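Local structure of short chain dehydrogenase (Leptospira borgpetersenii serovar Hardjo-bovis, 6UH2) at residues D16-K21 and L41-R46; R197-S202 and F238-S243. The protein binds NAD+ in a Rossmann-type fold and is probably an oxidoreductase of the short-chain dehydrogenase/reductase family, acting on CH-OH groups. One frame throughout, in Å; residues are numbered along the deposited sequence.

Overall arrangement
Both contacts belong to one Rossmann-type domain, built on a parallel sheet, and their centres lie about 15 Å apart. Contact 1 comes first along the chain and is complete before contact 2 opens. It joins the turn between helix 12-18 and strand 22-26 to the turn between helix 31-42 and strand 46-51, in the partly buried periphery, away from the NAD+ site. Contact 2 packs the end of helix 231-240 on strand 197-203 in the interior, where the side chain of I201 lies about 8 Å from the bound NAD. Helix 12-18 bridges the two: the ring of F18 meets F238, and E17 OE2 probably accepts a hydrogen bond from S243 N, tying this N-terminal helix to the segment that follows helix 231-240.

Contact 1 of 2, residues D16-K21 and L41-R46; sequences DEFQDK and LSVSAR
K21 O accepts a nearly straight hydrogen bond from R46 N (3.0 Å, 161° at the hydrogen), joining the type I turn F18-K21 to the start of strand 46-51, while A45 CA sits 3.3 Å from F18 O in a CA-H...O contact. S44, with positive phi, is the C' residue of the Schellman motif ending helix 31-42, and this helix ending brings V43 and A45 against F18. V43 CG2, set between the backbone N and the carbonyl carbon, meets the F18 ring obliquely, 3.7 Å from CD2; both residues are apolar and buried, and the large ring can touch other aromatics too. The small A45 lets the backbones come close. Nearer the surface, CB of Q19 touches CB of S44. Water 1 donates to Q19 O and K21 O and lies at the edge of the R46 guanidinium, in its plane, accepting from NE at 2.7 Å. K21 folds back, its NZ donating to E17 O and making a salt bridge with D20 OD1 (2.9 Å). Around the contact, F18 packs on F238 of helix 231-240 and edge-to-face with Y40 of helix 31-42, and R46 pairs through its backbone with V23 in the adjacent strand 22-26.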
# COMPACT_ATOMS: atom_id res chain seq x y z
N ASP B 16 -9.36 12.51 -12.49
CA ASP B 16 -8.44 12.98 -13.53
C ASP B 16 -7.55 11.85 -14.02
O ASP B 16 -7.17 11.82 -15.20
CB ASP B 16 -7.56 14.11 -13.01
CG ASP B 16 -8.34 15.35 -12.64
OD1 ASP B 16 -9.48 15.50 -13.13
OD2 ASP B 16 -7.81 16.18 -11.87
N GLU B 17 -7.19 10.93 -13.13
CA GLU B 17 -6.27 9.84 -13.46
C GLU B 17 -6.94 8.73 -14.25
O GLU B 17 -6.38 8.21 -15.22
CB GLU B 17 -5.69 9.26 -12.17
CG GLU B 17 -4.83 8.06 -12.36
CD GLU B 17 -3.38 8.39 -12.13
OE1 GLU B 17 -3.10 9.41 -11.47
OE2 GLU B 17 -2.53 7.62 -12.62
N PHE B 18 -8.14 8.34 -13.85
CA PHE B 18 -8.78 7.15 -14.40
C PHE B 18 -9.76 7.41 -15.54
O PHE B 18 -10.25 6.45 -16.14
CB PHE B 18 -9.50 6.40 -13.28
CG PHE B 18 -8.56 5.75 -12.28
CD1 PHE B 18 -7.51 4.94 -12.71
CD2 PHE B 18 -8.73 5.95 -10.92
CE1 PHE B 18 -6.65 4.33 -11.79
CE2 PHE B 18 -7.87 5.35 -10.00
CZ PHE B 18 -6.83 4.54 -10.43
N GLN B 19 -10.05 8.68 -15.87
CA GLN B 19 -11.11 8.95 -16.84
C GLN B 19 -10.77 8.42 -18.23
O GLN B 19 -11.68 8.12 -19.01
CB GLN B 19 -11.43 10.44 -16.90
CG GLN B 19 -10.36 11.31 -17.52
CD GLN B 19 -10.79 12.76 -17.65
OE1 GLN B 19 -11.26 13.36 -16.68
NE2 GLN B 19 -10.65 13.33 -18.84
N ASP B 20 -9.48 8.29 -18.56
CA ASP B 20 -9.09 7.77 -19.86
C ASP B 20 -8.60 6.34 -19.78
O ASP B 20 -7.97 5.84 -20.72
CB ASP B 20 -8.02 8.67 -20.51
CG ASP B 20 -6.67 8.61 -19.80
OD1 ASP B 20 -6.59 8.08 -18.67
OD2 ASP B 20 -5.67 9.09 -20.37
N LYS B 21 -8.90 5.65 -18.68
CA LYS B 21 -8.39 4.31 -18.45
C LYS B 21 -9.48 3.28 -18.69
O LYS B 21 -10.67 3.52 -18.44
CB LYS B 21 -7.84 4.17 -17.02
CG LYS B 21 -6.59 5.02 -16.74
CD LYS B 21 -5.50 4.69 -17.76
CE LYS B 21 -4.20 5.41 -17.50
NZ LYS B 21 -4.41 6.82 -17.20
N LEU B 41 -16.08 2.85 -12.09
CA LEU B 41 -17.06 3.60 -12.88
C LEU B 41 -17.32 4.99 -12.30
O LEU B 41 -17.54 5.94 -13.05
CB LEU B 41 -18.38 2.82 -12.96
CG LEU B 41 -18.35 1.54 -13.79
CD1 LEU B 41 -19.65 0.77 -13.58
CD2 LEU B 41 -18.12 1.86 -15.27
N SER B 42 -17.26 5.13 -10.97
CA SER B 42 -17.57 6.43 -10.38
C SER B 42 -16.46 7.45 -10.61
O SER B 42 -16.73 8.66 -10.53
CB SER B 42 -17.86 6.28 -8.89
OG SER B 42 -16.65 6.14 -8.17
N VAL B 43 -15.24 7.01 -10.92
CA VAL B 43 -14.15 7.93 -11.25
C VAL B 43 -13.92 7.95 -12.76
O VAL B 43 -12.81 8.20 -13.23
CB VAL B 43 -12.86 7.57 -10.49
CG1 VAL B 43 -13.08 7.79 -8.99
CG2 VAL B 43 -12.42 6.13 -10.77
N SER B 44 -14.99 7.68 -13.53
CA SER B 44 -15.08 7.87 -14.98
C SER B 44 -14.29 6.86 -15.80
O SER B 44 -14.17 7.04 -17.02
CB SER B 44 -14.67 9.29 -15.40
OG SER B 44 -15.54 10.24 -14.83
N ALA B 45 -13.77 5.79 -15.20
CA ALA B 45 -13.10 4.77 -15.98
C ALA B 45 -14.11 3.98 -16.81
O ALA B 45 -15.31 3.98 -16.53
CB ALA B 45 -12.32 3.81 -15.07
N ARG B 46 -13.62 3.33 -17.86
CA ARG B 46 -14.38 2.29 -18.55
C ARG B 46 -13.97 0.96 -17.95
O ARG B 46 -12.80 0.76 -17.62
CB ARG B 46 -14.12 2.31 -20.06
CG ARG B 46 -14.69 3.57 -20.78
CD ARG B 46 -14.15 3.68 -22.21
NE ARG B 46 -12.78 4.19 -22.22
CZ ARG B 46 -11.84 3.82 -23.08
NH1 ARG B 46 -12.11 2.93 -24.03
NH2 ARG B 46 -10.62 4.35 -23.00
O HOH W 1 -11.70 5.48 -20.16

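Contact 2 of 2, residues R197-S202 and F238-S243; sequences RVNCIS and FFLTSS
L240 packs against N199 and I201 of strand 197-203, the sixth strand in order across the parallel Rossmann sheet, where helix 231-240 lies against one face. Its chi1 (-66°) sets CG anti to the carbonyl carbon, beside the backbone N, and chi2 (172°) then turns CD1 to I201 CG1, 3.6 Å away. Both methyls touch N199, CD1 at CB and CD2 at CB, CG and ND2, each pair 4.1 Å apart; CD1 also approaches C200 O. Leucine suits the place because its forked end fits two neighbours at once, and I201 offers an apolar surface. At the other end of the strand segment, the R197 chain bends at chi3 (-79°), which turns NE out of line; the guanidinium edge beyond it lies near S242 O, with NH2 3.0 Å away. A long cationic side chain suits a region rich in backbone carbonyls, and R197 NH1 has its hydrogen bond with V248 O. N199 is likewise held from beyond the segments: OD1 accepts from Q251 N and ND2 donates to V248 O, fixing the amide beside the leucine. L146 and L253, from the flanking strands, also touch L240. Farther out, F239 stacks its ring on F239 of the second subunit, placing the same helix at the dimer interface. Back beside the strand, water 2 links the two segments, accepting from N199 ND2 and donating to L240 O, each at 2.9 Å.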
# COMPACT_ATOMS: atom_id res chain seq x y z
N ARG B 197 3.99 -2.43 -14.57
CA ARG B 197 4.06 -2.70 -13.14
C ARG B 197 3.10 -3.81 -12.75
O ARG B 197 2.02 -3.95 -13.33
CB ARG B 197 3.74 -1.43 -12.32
CG ARG B 197 4.68 -0.27 -12.59
CD ARG B 197 4.59 0.79 -11.51
NE ARG B 197 3.44 1.69 -11.66
CZ ARG B 197 2.43 1.75 -10.79
NH1 ARG B 197 2.41 0.97 -9.71
NH2 ARG B 197 1.44 2.63 -11.00
N VAL B 198 3.48 -4.58 -11.72
CA VAL B 198 2.69 -5.72 -11.25
C VAL B 198 2.74 -5.72 -9.73
O VAL B 198 3.83 -5.79 -9.14
CB VAL B 198 3.22 -7.06 -11.78
CG1 VAL B 198 2.26 -8.20 -11.38
CG2 VAL B 198 3.45 -7.03 -13.32
N ASN B 199 1.56 -5.63 -9.09
CA ASN B 199 1.47 -5.65 -7.63
C ASN B 199 0.30 -6.55 -7.23
O ASN B 199 -0.44 -7.07 -8.07
CB ASN B 199 1.30 -4.24 -7.05
CG ASN B 199 2.50 -3.36 -7.32
OD1 ASN B 199 3.56 -3.55 -6.72
ND2 ASN B 199 2.34 -2.39 -8.22
N CYS B 200 0.17 -6.75 -5.92
CA CYS B 200 -0.82 -7.67 -5.37
C CYS B 200 -1.46 -7.04 -4.14
O CYS B 200 -0.78 -6.37 -3.36
CB CYS B 200 -0.16 -9.01 -5.00
SG CYS B 200 -1.32 -10.33 -4.60
N ILE B 201 -2.76 -7.28 -3.96
CA ILE B 201 -3.43 -6.92 -2.72
C ILE B 201 -3.91 -8.20 -2.05
O ILE B 201 -4.53 -9.05 -2.70
CB ILE B 201 -4.60 -5.94 -2.94
CG1 ILE B 201 -4.05 -4.53 -3.15
CG2 ILE B 201 -5.54 -5.92 -1.72
CD1 ILE B 201 -5.13 -3.46 -3.36
N SER B 202 -3.61 -8.34 -0.76
CA SER B 202 -4.06 -9.50 0.01
C SER B 202 -5.07 -9.04 1.06
O SER B 202 -4.68 -8.54 2.13
CB SER B 202 -2.87 -10.21 0.67
OG SER B 202 -2.05 -10.83 -0.30
N PHE B 238 -6.86 1.66 -5.86
CA PHE B 238 -6.60 2.90 -6.59
C PHE B 238 -5.13 3.31 -6.47
O PHE B 238 -4.51 3.73 -7.46
CB PHE B 238 -7.50 4.03 -6.08
CG PHE B 238 -8.91 4.02 -6.65
CD1 PHE B 238 -9.35 2.97 -7.45
CD2 PHE B 238 -9.78 5.07 -6.39
CE1 PHE B 238 -10.64 2.97 -7.97
CE2 PHE B 238 -11.08 5.08 -6.92
CZ PHE B 238 -11.50 4.02 -7.71
N PHE B 239 -4.56 3.20 -5.27
CA PHE B 239 -3.16 3.54 -5.09
C PHE B 239 -2.27 2.76 -6.04
O PHE B 239 -1.43 3.33 -6.76
CB PHE B 239 -2.74 3.28 -3.64
CG PHE B 239 -1.27 3.44 -3.39
CD1 PHE B 239 -0.66 4.68 -3.54
CD2 PHE B 239 -0.49 2.35 -3.01
CE1 PHE B 239 0.70 4.84 -3.31
CE2 PHE B 239 0.88 2.51 -2.77
CZ PHE B 239 1.47 3.75 -2.92
N LEU B 240 -2.44 1.43 -6.09
CA LEU B 240 -1.53 0.59 -6.86
C LEU B 240 -1.83 0.60 -8.36
O LEU B 240 -1.05 0.03 -9.14
CB LEU B 240 -1.58 -0.86 -6.35
CG LEU B 240 -1.04 -1.09 -4.92
CD1 LEU B 240 -1.30 -2.52 -4.43
CD2 LEU B 240 0.46 -0.80 -4.89
N THR B 241 -2.92 1.21 -8.80
CA THR B 241 -3.20 1.27 -10.23
C THR B 241 -3.17 2.70 -10.76
O THR B 241 -3.66 2.95 -11.86
CB THR B 241 -4.54 0.62 -10.56
OG1 THR B 241 -5.60 1.28 -9.85
CG2 THR B 241 -4.50 -0.89 -10.21
N SER B 242 -2.58 3.63 -10.01
CA SER B 242 -2.52 5.04 -10.38
C SER B 242 -1.07 5.54 -10.32
O SER B 242 -0.17 4.85 -9.83
CB SER B 242 -3.39 5.89 -9.46
OG SER B 242 -2.81 5.92 -8.17
N SER B 243 -0.86 6.77 -10.79
CA SER B 243 0.47 7.37 -10.76
C SER B 243 0.97 7.65 -9.35
O SER B 243 2.14 8.00 -9.19
CB SER B 243 0.46 8.67 -11.57
OG SER B 243 -0.46 9.59 -10.99
O HOH W 2 -0.29 -2.72 -9.37